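Local coordinates for protein glutamine cyclotransferase (Porphyromonas gingivalis W83, PDB 6QQL) that probably catalyses the zinc-dependent cyclisation of N-terminal glutamine residues of peptides to pyroglutamate, at residues A[193-198]-A[260-265]. Residues are numbered along the deposited sequence; the frame is centred on the assembly and turned at random.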
loop_
_atom_site.group_PDB
_atom_site.type_symbol
_atom_site.label_atom_id
_atom_site.label_comp_id
_atom_site.label_asym_id
_atom_site.label_seq_id
_atom_site.Cartn_x
_atom_site.Cartn_y
_atom_site.Cartn_z
ATOM N N TYR A 193 -4.436 10.056 -17.343
ATOM C CA TYR A 193 -5.063 9.227 -16.322
ATOM C C TYR A 193 -5.696 10.106 -15.253
ATOM O O TYR A 193 -5.124 11.126 -14.861
ATOM C CB TYR A 193 -4.040 8.276 -15.686
ATOM C CG TYR A 193 -4.622 7.517 -14.505
ATOM C CD1 TYR A 193 -4.583 8.047 -13.221
ATOM C CD2 TYR A 193 -5.240 6.301 -14.679
ATOM C CE1 TYR A 193 -5.132 7.380 -12.152
ATOM C CE2 TYR A 193 -5.793 5.627 -13.614
ATOM C CZ TYR A 193 -5.733 6.163 -12.348
ATOM O OH TYR A 193 -6.295 5.485 -11.277
ATOM N N LYS A 194 -6.880 9.711 -14.782
ATOM C CA LYS A 194 -7.508 10.445 -13.689
ATOM C C LYS A 194 -8.316 9.481 -12.827
ATOM O O LYS A 194 -8.841 8.473 -13.311
ATOM C CB LYS A 194 -8.418 11.578 -14.173
ATOM C CG LYS A 194 -8.452 12.744 -13.180
ATOM C CD LYS A 194 -9.723 12.955 -12.353
ATOM C CE LYS A 194 -9.399 13.963 -11.224
ATOM N NZ LYS A 194 -10.438 14.082 -10.158
ATOM N N ALA A 195 -8.399 9.784 -11.537
ATOM C CA ALA A 195 -9.252 9.010 -10.648
ATOM C C ALA A 195 -9.913 9.981 -9.693
ATOM O O ALA A 195 -9.365 11.043 -9.402
ATOM C CB ALA A 195 -8.490 7.926 -9.869
ATOM N N GLU A 196 -11.113 9.633 -9.233
ATOM C CA GLU A 196 -11.819 10.573 -8.374
ATOM C C GLU A 196 -11.156 10.656 -7.002
ATOM O O GLU A 196 -11.044 11.744 -6.423
ATOM C CB GLU A 196 -13.292 10.179 -8.261
ATOM C CG GLU A 196 -14.071 10.298 -9.549
ATOM C CD GLU A 196 -13.815 11.606 -10.265
ATOM O OE1 GLU A 196 -13.414 11.572 -11.449
ATOM O OE2 GLU A 196 -14.006 12.674 -9.645
ATOM N N ALA A 197 -10.658 9.534 -6.492
ATOM C CA ALA A 197 -10.048 9.523 -5.173
ATOM C C ALA A 197 -9.012 8.408 -5.104
ATOM O O ALA A 197 -9.163 7.365 -5.753
ATOM C CB ALA A 197 -11.105 9.356 -4.088
ATOM N N GLY A 198 -7.962 8.638 -4.318
ATOM C CA GLY A 198 -6.918 7.645 -4.100
ATOM C C GLY A 198 -6.776 7.239 -2.645
ATOM O O GLY A 198 -6.807 8.081 -1.741
ATOM N N LEU A 260 -0.561 14.157 -10.323
ATOM C CA LEU A 260 -1.802 13.761 -10.967
ATOM C C LEU A 260 -3.029 14.503 -10.446
ATOM O O LEU A 260 -4.122 14.303 -10.983
ATOM C CB LEU A 260 -2.015 12.253 -10.836
ATOM C CG LEU A 260 -1.134 11.430 -11.771
ATOM C CD1 LEU A 260 -1.448 9.942 -11.631
ATOM C CD2 LEU A 260 -1.298 11.879 -13.221
ATOM N N GLY A 261 -2.892 15.325 -9.407
ATOM C CA GLY A 261 -4.021 16.076 -8.916
ATOM C C GLY A 261 -5.072 15.232 -8.259
ATOM O O GLY A 261 -6.199 15.691 -8.080
ATOM N N ILE A 262 -4.768 13.983 -7.940
ATOM C CA ILE A 262 -5.799 13.143 -7.350
ATOM C C ILE A 262 -5.774 13.276 -5.827
ATOM O O ILE A 262 -4.715 13.091 -5.195
ATOM C CB ILE A 262 -5.627 11.692 -7.813
ATOM C CG1 ILE A 262 -5.509 11.665 -9.340
ATOM C CG2 ILE A 262 -6.773 10.826 -7.287
ATOM C CD1 ILE A 262 -5.362 10.288 -9.932
ATOM N N PRO A 263 -6.910 13.583 -5.194
ATOM C CA PRO A 263 -6.959 13.608 -3.724
ATOM C C PRO A 263 -6.768 12.207 -3.166
ATOM O O PRO A 263 -7.550 11.296 -3.453
ATOM C CB PRO A 263 -8.357 14.163 -3.421
ATOM C CG PRO A 263 -9.144 13.809 -4.596
ATOM C CD PRO A 263 -8.216 13.895 -5.791
ATOM N N CYS A 264 -5.696 12.026 -2.396
ATOM C CA CYS A 264 -5.340 10.729 -1.842
ATOM C C CYS A 264 -5.211 10.796 -0.323
ATOM O O CYS A 264 -4.921 11.857 0.242
ATOM C CB CYS A 264 -4.033 10.219 -2.463
ATOM S SG CYS A 264 -4.110 10.099 -4.280
ATOM N N ILE A 265 -5.509 9.668 0.341
ATOM C CA ILE A 265 -5.236 9.499 1.766
ATOM C C ILE A 265 -4.341 8.280 1.966
ATOM O O ILE A 265 -4.320 7.336 1.170
ATOM C CB ILE A 265 -6.502 9.351 2.632
ATOM C CG1 ILE A 265 -7.159 7.987 2.381
ATOM C CG2 ILE A 265 -7.436 10.538 2.424
ATOM C CD1 ILE A 265 -8.513 7.809 3.019
#
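Gly198 and Cys264 form a parallel beta bridge: Gly198 N donates to Pro263 O (2.8 Å, 164° at the hydrogen), and Gly198 O takes the N-H of Ile265 (2.9 Å from Ile265 N). Cys264 SG, set beside its own backbone N by a chi1 of -57°, packs against the CA of Gly198. The bridge joins strand 197-202 to the outermost strand 264-268 in the mixed sheet of the M28-type alpha/beta fold, away from the zinc site; helix 253-260 leads into the second strand, and helix 222-234 packs against Ala197 and Ile265. Ahead of the bridge, Ile262 touches Ala195 with both branches: CG2 meets its O, whereas CD1, at the end of an extended chain (chi2 -179°), reaches its CB and also meets the Tyr193 ring at its edge, 3.7 Å from Tyr193 CE1. Leu260 CD1 approaches Tyr193 CD1 obliquely at 4.0 Å. The phenol OH of Tyr193 is hydrogen-bonded to Asp159, and Trp184 packs edge-to-face with the ring. Pro263 lays CG and CD against Glu196 O.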